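Local coordinates for protein UDP-N-Acetylglucosamine 2-Epimerase (Thermus thermophilus, PDB 1V4V) that probably interconverts UDP-N-acetylglucosamine and UDP-N-acetylmannosamine by inverting the configuration at C2 of the sugar, at residues M21-L26 and V179-L184; F233-H238 and E245-V250; V107-F112 and D144-L149. One frame throughout, in Å; residues are numbered along the deposited sequence.

The three contacts sample a two-domain GT-B architecture, in which each domain is built on a parallel sheet. Interaction 3 joins helix 102-113 to the chain around Leu146 in the first domain, with its seven-stranded sheet, beside the second subunit; interaction 2 lies within a beta-alpha-beta unit of the second, six-stranded one. Interaction 1 sits where the two domains meet. The centres of interactions 2 and 3 are about 47 Å apart, on opposite sides of the chain's centre. Along the chain, interaction 3 is nested in the loop closed by interaction 1, and interaction 2 follows both. None touches another: nearest atoms are about 9 Å (1 and 3), 14 Å (1 and 2) and 31 Å (2 and 3) apart.

Interaction 1. Residues M21-L26 and V179-L184; sequences MAPVYL and VDAVLL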
# COMPACT_ATOMS: atom_id res chain seq x y z
N MSE A 21 3.84 -2.12 -21.03
CA MSE A 21 4.97 -1.28 -20.65
C MSE A 21 5.88 -0.89 -21.82
O MSE A 21 6.54 0.15 -21.77
CB MSE A 21 5.80 -1.97 -19.56
CG MSE A 21 5.08 -2.06 -18.23
SE MSE A 21 4.79 -0.34 -17.39
CE MSE A 21 5.82 -0.65 -15.77
N ALA A 22 5.90 -1.71 -22.86
CA ALA A 22 6.73 -1.45 -24.04
C ALA A 22 6.55 -0.02 -24.58
O ALA A 22 7.54 0.66 -24.88
CB ALA A 22 6.42 -2.47 -25.14
N PRO A 23 5.30 0.45 -24.71
CA PRO A 23 5.07 1.80 -25.22
C PRO A 23 5.71 2.87 -24.33
O PRO A 23 6.17 3.91 -24.81
CB PRO A 23 3.55 1.92 -25.23
CG PRO A 23 3.10 0.50 -25.45
CD PRO A 23 4.03 -0.28 -24.56
N VAL A 24 5.72 2.61 -23.02
CA VAL A 24 6.31 3.53 -22.06
C VAL A 24 7.83 3.53 -22.22
O VAL A 24 8.46 4.58 -22.27
CB VAL A 24 5.95 3.12 -20.61
CG1 VAL A 24 6.62 4.07 -19.61
CG2 VAL A 24 4.44 3.13 -20.43
N TYR A 25 8.41 2.34 -22.29
CA TYR A 25 9.85 2.19 -22.46
C TYR A 25 10.36 2.97 -23.67
O TYR A 25 11.33 3.73 -23.59
CB TYR A 25 10.21 0.72 -22.65
CG TYR A 25 11.68 0.47 -22.88
CD1 TYR A 25 12.55 0.25 -21.82
CD2 TYR A 25 12.21 0.45 -24.18
CE1 TYR A 25 13.90 0.01 -22.03
CE2 TYR A 25 13.57 0.22 -24.40
CZ TYR A 25 14.40 -0.00 -23.32
OH TYR A 25 15.74 -0.26 -23.52
N LEU A 26 9.70 2.78 -24.81
CA LEU A 26 10.11 3.44 -26.04
C LEU A 26 9.92 4.95 -25.98
O LEU A 26 10.74 5.70 -26.51
CB LEU A 26 9.35 2.84 -27.23
CG LEU A 26 9.66 1.36 -27.45
CD1 LEU A 26 8.71 0.77 -28.49
CD2 LEU A 26 11.11 1.19 -27.90
N VAL A 179 -3.54 0.65 -25.84
CA VAL A 179 -3.86 1.18 -27.17
C VAL A 179 -2.56 1.39 -27.94
O VAL A 179 -2.42 0.95 -29.08
CB VAL A 179 -4.61 2.52 -27.07
CG1 VAL A 179 -4.93 3.06 -28.46
CG2 VAL A 179 -5.89 2.33 -26.28
N ASP A 180 -1.60 2.06 -27.30
CA ASP A 180 -0.30 2.32 -27.91
C ASP A 180 0.34 1.00 -28.34
O ASP A 180 0.93 0.90 -29.41
CB ASP A 180 0.66 2.97 -26.90
CG ASP A 180 0.13 4.26 -26.31
OD1 ASP A 180 -1.04 4.30 -25.90
OD2 ASP A 180 0.91 5.23 -26.23
N ALA A 181 0.22 -0.01 -27.48
CA ALA A 181 0.80 -1.32 -27.73
C ALA A 181 0.31 -1.99 -29.00
O ALA A 181 1.10 -2.57 -29.75
CB ALA A 181 0.56 -2.23 -26.53
N VAL A 182 -1.00 -1.93 -29.25
CA VAL A 182 -1.56 -2.54 -30.45
C VAL A 182 -1.01 -1.83 -31.68
O VAL A 182 -0.58 -2.47 -32.64
CB VAL A 182 -3.10 -2.46 -30.46
CG1 VAL A 182 -3.64 -3.16 -31.71
CG2 VAL A 182 -3.66 -3.12 -29.21
N LEU A 183 -1.03 -0.50 -31.66
CA LEU A 183 -0.52 0.30 -32.77
C LEU A 183 0.93 -0.03 -33.06
O LEU A 183 1.34 -0.14 -34.22
CB LEU A 183 -0.65 1.79 -32.45
CG LEU A 183 -2.07 2.36 -32.38
CD1 LEU A 183 -2.04 3.79 -31.85
CD2 LEU A 183 -2.70 2.33 -33.77
N LEU A 184 1.72 -0.21 -32.00
CA LEU A 184 3.13 -0.55 -32.13
C LEU A 184 3.29 -1.96 -32.70
O LEU A 184 4.09 -2.19 -33.61
CB LEU A 184 3.82 -0.45 -30.77
CG LEU A 184 5.30 -0.82 -30.68
CD1 LEU A 184 6.11 -0.00 -31.67
CD2 LEU A 184 5.80 -0.58 -29.26
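Pro23 presses its ring against the start of segment 179-184, and this is the buried, broader part of the contact. Its CB meets CB of Asp180 at 3.5 Å, while CG, further round the ring, rests 3.6 Å from the backbone N of Ala181 and 3.9 Å from that residue's CB. All three residues are buried, and small groups here let the backbones come close, with the CA atoms of Pro23 and Ala181 5.9 Å apart. The axes of the two short segments pass at 8.5 Å and cross at 81°, nearly perpendicular, so touching is confined to a short patch. In the GT-B fold this patch belongs to the seam between domains: helix 15-29 flanks the first domain's sheet, where Met21 and Val24 reach strand 94-98, whereas helix 177-188 lies against helices 265-273 and 283-291 of the second. The carboxylate of Asp180 is taken up outside the two segments: OD2 accepts a hydrogen bond from the backbone N of Gly354 and OD1 a weak one from that of Ala353. Toward solvent the contact narrows to one partly exposed pair, Leu26 and Leu184, whose side chains cross obliquely and are held by a single close methyl pair. With CG of Leu184 anti to its own backbone N (chi1 178°), the branch extends far enough for CD2 to meet CD1 of Leu26 at 3.3 Å, a local squeeze.

Interaction 2. Residues F233-H238 and E245-V250; sequences FVYPVH and EAVFPV
Val237 and Val247 meet across the first half of a beta-alpha-beta unit, made of strand 232-236, helix 241-251 and strand 257-260, in the second Rossmann-like domain of this GT-B protein. The contact covers the turn from strand to helix: the chain leaves the sheet at Pro236 and comes back as a helix laid against it. Between the aliphatic side chains the approach is tip to tip. CG1 of Val237 lies anti to its backbone N (chi1 -170°), which carries it toward the helix until it stands 3.7 Å from CG2 of Val247.

The aromatic contacts frame this pair. Tyr235 and Val247 cross at about a right angle, and CG1 of the valine comes up at the edge of the tyrosine ring, near its plane, 4.3 Å from CE2. The same methyl is 3.8 Å from the phenolic OH. One valine thus divides its two methyls between two residues of the other segment. Phe248 approaches less closely; its CB does not point at the strand, yet the end of the ring comes nearer, and CE1 on its edge is 4.3 Å from CG2 of Val237. Beyond the contact Phe248 has a cation-pi partner in Lys252 and touches Leu259 of the next strand.

Polar groups are served from outside the two segments. The buried hydroxyl of Tyr235 has a weak hydrogen bond with the carbonyl O of Met205, and Arg244, just ahead of segment 245-250, binds the carbonyl O atoms of both Val237 and His238, tying the turn to the helix. Within segment 233-238 the tyrosine ring is also covered on one face by its near neighbour: CG2 of Val237 lies over the ring centre, 3.6 Å above the plane.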
# COMPACT_ATOMS: atom_id res chain seq x y z
N PHE A 233 -11.56 -12.96 -46.93
CA PHE A 233 -11.85 -13.11 -45.51
C PHE A 233 -10.80 -14.00 -44.86
O PHE A 233 -10.69 -15.18 -45.19
CB PHE A 233 -13.26 -13.70 -45.34
CG PHE A 233 -14.35 -12.81 -45.89
CD1 PHE A 233 -14.55 -12.69 -47.26
CD2 PHE A 233 -15.13 -12.03 -45.03
CE1 PHE A 233 -15.50 -11.81 -47.78
CE2 PHE A 233 -16.08 -11.14 -45.53
CZ PHE A 233 -16.27 -11.03 -46.92
N VAL A 234 -10.03 -13.41 -43.95
CA VAL A 234 -8.96 -14.12 -43.27
C VAL A 234 -9.38 -14.49 -41.86
O VAL A 234 -9.66 -13.61 -41.03
CB VAL A 234 -7.68 -13.28 -43.25
CG1 VAL A 234 -6.53 -14.09 -42.66
CG2 VAL A 234 -7.34 -12.83 -44.67
N TYR A 235 -9.38 -15.79 -41.59
CA TYR A 235 -9.83 -16.33 -40.32
C TYR A 235 -8.83 -17.25 -39.61
O TYR A 235 -8.69 -18.41 -39.98
CB TYR A 235 -11.14 -17.08 -40.60
CG TYR A 235 -11.86 -17.73 -39.44
CD1 TYR A 235 -11.47 -17.53 -38.12
CD2 TYR A 235 -12.98 -18.54 -39.67
CE1 TYR A 235 -12.17 -18.11 -37.06
CE2 TYR A 235 -13.69 -19.12 -38.62
CZ TYR A 235 -13.28 -18.90 -37.32
OH TYR A 235 -14.00 -19.46 -36.30
N PRO A 236 -8.12 -16.73 -38.60
CA PRO A 236 -7.16 -17.56 -37.85
C PRO A 236 -8.04 -18.37 -36.90
O PRO A 236 -8.53 -17.84 -35.90
CB PRO A 236 -6.31 -16.53 -37.11
CG PRO A 236 -6.46 -15.27 -37.94
CD PRO A 236 -7.93 -15.30 -38.29
N VAL A 237 -8.26 -19.64 -37.21
CA VAL A 237 -9.12 -20.49 -36.39
C VAL A 237 -8.43 -21.10 -35.17
O VAL A 237 -7.35 -21.67 -35.28
CB VAL A 237 -9.70 -21.64 -37.24
CG1 VAL A 237 -10.79 -22.37 -36.46
CG2 VAL A 237 -10.25 -21.10 -38.54
N HIS A 238 -9.07 -20.98 -34.01
CA HIS A 238 -8.49 -21.56 -32.80
C HIS A 238 -8.30 -23.07 -32.94
O HIS A 238 -9.03 -23.73 -33.69
CB HIS A 238 -9.36 -21.24 -31.58
CG HIS A 238 -9.10 -19.88 -31.01
ND1 HIS A 238 -9.48 -18.72 -31.65
CD2 HIS A 238 -8.46 -19.50 -29.88
CE1 HIS A 238 -9.08 -17.68 -30.94
NE2 HIS A 238 -8.46 -18.12 -29.86
N GLU A 245 -14.23 -28.62 -35.99
CA GLU A 245 -15.21 -29.55 -36.52
C GLU A 245 -16.43 -28.79 -37.03
O GLU A 245 -17.12 -29.24 -37.95
CB GLU A 245 -15.65 -30.54 -35.45
CG GLU A 245 -14.74 -31.76 -35.35
CD GLU A 245 -15.16 -32.69 -34.24
OE1 GLU A 245 -14.98 -32.32 -33.06
OE2 GLU A 245 -15.69 -33.78 -34.56
N ALA A 246 -16.68 -27.63 -36.43
CA ALA A 246 -17.82 -26.81 -36.81
C ALA A 246 -17.54 -25.93 -38.02
O ALA A 246 -18.34 -25.88 -38.95
CB ALA A 246 -18.25 -25.94 -35.63
N VAL A 247 -16.41 -25.23 -38.01
CA VAL A 247 -16.10 -24.31 -39.10
C VAL A 247 -15.41 -24.85 -40.36
O VAL A 247 -15.71 -24.41 -41.47
CB VAL A 247 -15.28 -23.11 -38.56
CG1 VAL A 247 -16.04 -22.47 -37.42
CG2 VAL A 247 -13.91 -23.56 -38.09
N PHE A 248 -14.50 -25.81 -40.20
CA PHE A 248 -13.81 -26.36 -41.36
C PHE A 248 -14.73 -26.91 -42.46
O PHE A 248 -14.57 -26.56 -43.63
CB PHE A 248 -12.83 -27.45 -40.91
CG PHE A 248 -11.46 -26.93 -40.58
CD1 PHE A 248 -11.29 -25.71 -39.95
CD2 PHE A 248 -10.32 -27.67 -40.91
CE1 PHE A 248 -10.02 -25.22 -39.64
CE2 PHE A 248 -9.05 -27.19 -40.60
CZ PHE A 248 -8.90 -25.97 -39.97
N PRO A 249 -15.70 -27.77 -42.11
CA PRO A 249 -16.58 -28.30 -43.15
C PRO A 249 -17.37 -27.25 -43.93
O PRO A 249 -17.77 -27.47 -45.08
CB PRO A 249 -17.48 -29.27 -42.38
CG PRO A 249 -17.50 -28.69 -41.00
CD PRO A 249 -16.06 -28.31 -40.79
N VAL A 250 -17.59 -26.09 -43.30
CA VAL A 250 -18.33 -25.02 -43.95
C VAL A 250 -17.46 -24.07 -44.75
O VAL A 250 -17.79 -23.72 -45.88
CB VAL A 250 -19.11 -24.18 -42.90
CG1 VAL A 250 -19.81 -23.02 -43.60
CG2 VAL A 250 -20.13 -25.06 -42.17

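Interaction 3. Residues V107-F112 and D144-L149; sequences VAWAAF and DVLTDL
Leu146 turns its CG beside its own backbone N, anti to the carbonyl carbon (chi1 -48°), which directs its two methyls at helix 102-113; Phe112, with CG anti to the backbone N (chi1 -180°), sets its ring beside them. The two methyls then do different work. CD1, the extended branch, reaches the helix surface itself, standing 3.6 Å from CA of Trp109. The same CD1 is 3.8 Å from CD1 of the Trp109 indole, whose plane it approaches obliquely. CD2 sits over one face of the phenylalanine ring. This is a CH-pi contact, with the methyl 4.1 Å from the ring centroid and 14° off the ring normal, displaced somewhat toward the rim.

A single leucine therefore fills the groove lined by Ala108, Trp109 and Phe112, residues on one side of the helix. Were it cut back to an alanine, both methyls would go, and a gap would probably open beside Trp109 while the face of Phe112 lost its CH-pi partner and some restraint on its rotation.

Beyond Leu146 the chain runs through Thr147 and Asp148 into strand 149-152. Lys166 binds the carbonyl O atoms of Asp144 and Thr147. The second subunit of the homodimer adds a further layer: its Ala138 packs on both Leu146 and Phe112, and its Phe105 meets Trp109 edge-to-face, so the contact forms part of the dimer interface. On the inner side, helix 102-113 lies against helix 72-89 through Ala110, and against strands 94-98 and 118-121 of the parallel sheet through Ala111.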
# COMPACT_ATOMS: atom_id res chain seq x y z
N VAL A 107 8.19 -5.09 -5.23
CA VAL A 107 9.17 -4.27 -5.93
C VAL A 107 8.98 -2.80 -5.59
O VAL A 107 9.96 -2.09 -5.34
CB VAL A 107 9.06 -4.47 -7.47
CG1 VAL A 107 9.98 -3.50 -8.20
CG2 VAL A 107 9.44 -5.90 -7.83
N ALA A 108 7.73 -2.34 -5.56
CA ALA A 108 7.44 -0.96 -5.22
C ALA A 108 7.89 -0.65 -3.79
O ALA A 108 8.40 0.44 -3.51
CB ALA A 108 5.94 -0.69 -5.36
N TRP A 109 7.70 -1.61 -2.88
CA TRP A 109 8.11 -1.38 -1.50
C TRP A 109 9.64 -1.35 -1.40
O TRP A 109 10.21 -0.56 -0.65
CB TRP A 109 7.52 -2.48 -0.59
CG TRP A 109 7.63 -2.18 0.88
CD1 TRP A 109 7.76 -0.96 1.47
CD2 TRP A 109 7.60 -3.14 1.95
NE1 TRP A 109 7.80 -1.09 2.84
CE2 TRP A 109 7.71 -2.42 3.16
CE3 TRP A 109 7.49 -4.53 2.00
CZ2 TRP A 109 7.71 -3.04 4.41
CZ3 TRP A 109 7.49 -5.16 3.25
CH2 TRP A 109 7.60 -4.41 4.43
N ALA A 110 10.30 -2.20 -2.19
CA ALA A 110 11.76 -2.25 -2.20
C ALA A 110 12.28 -0.89 -2.67
O ALA A 110 13.22 -0.34 -2.09
CB ALA A 110 12.23 -3.35 -3.14
N ALA A 111 11.67 -0.35 -3.72
CA ALA A 111 12.07 0.95 -4.26
C ALA A 111 11.87 2.02 -3.19
O ALA A 111 12.76 2.84 -2.95
CB ALA A 111 11.24 1.28 -5.49
N PHE A 112 10.71 2.00 -2.55
CA PHE A 112 10.43 2.98 -1.51
C PHE A 112 11.46 2.91 -0.38
O PHE A 112 11.95 3.93 0.09
CB PHE A 112 9.03 2.76 -0.93
CG PHE A 112 8.67 3.74 0.15
CD1 PHE A 112 8.26 5.03 -0.18
CD2 PHE A 112 8.82 3.40 1.49
CE1 PHE A 112 8.00 5.97 0.82
CE2 PHE A 112 8.56 4.34 2.49
CZ PHE A 112 8.15 5.62 2.15
N ASP A 144 -0.20 1.78 -4.16
CA ASP A 144 -0.54 3.19 -4.32
C ASP A 144 -0.26 4.06 -3.11
O ASP A 144 -0.17 5.28 -3.22
CB ASP A 144 -1.98 3.35 -4.79
CG ASP A 144 -2.17 2.87 -6.21
OD1 ASP A 144 -1.17 2.85 -6.96
OD2 ASP A 144 -3.31 2.52 -6.59
N VAL A 145 -0.13 3.44 -1.94
CA VAL A 145 0.22 4.22 -0.76
C VAL A 145 1.62 4.79 -1.00
O VAL A 145 1.91 5.94 -0.67
CB VAL A 145 0.27 3.34 0.51
CG1 VAL A 145 1.05 4.04 1.61
CG2 VAL A 145 -1.13 3.01 0.98
N LEU A 146 2.47 3.98 -1.61
CA LEU A 146 3.87 4.33 -1.88
C LEU A 146 4.18 5.09 -3.16
O LEU A 146 5.30 5.57 -3.34
CB LEU A 146 4.72 3.06 -1.88
CG LEU A 146 4.53 2.10 -0.71
CD1 LEU A 146 5.44 0.91 -0.90
CD2 LEU A 146 4.83 2.82 0.61
N THR A 147 3.21 5.20 -4.06
CA THR A 147 3.47 5.84 -5.34
C THR A 147 3.61 7.36 -5.37
O THR A 147 2.83 8.09 -4.74
CB THR A 147 2.39 5.44 -6.35
OG1 THR A 147 1.12 5.88 -5.88
CG2 THR A 147 2.37 3.94 -6.53
N ASP A 148 4.61 7.81 -6.11
CA ASP A 148 4.89 9.23 -6.29
C ASP A 148 3.94 9.77 -7.35
O ASP A 148 3.41 10.87 -7.22
CB ASP A 148 6.33 9.43 -6.74
CG ASP A 148 6.63 10.87 -7.12
OD1 ASP A 148 6.51 11.76 -6.24
OD2 ASP A 148 6.97 11.11 -8.30
N LEU A 149 3.74 8.99 -8.40
CA LEU A 149 2.85 9.39 -9.49
C LEU A 149 2.01 8.20 -9.95
O LEU A 149 2.54 7.14 -10.27
CB LEU A 149 3.67 9.93 -10.66
CG LEU A 149 2.91 10.52 -11.86
CD1 LEU A 149 1.88 11.53 -11.38
CD2 LEU A 149 3.91 11.18 -12.82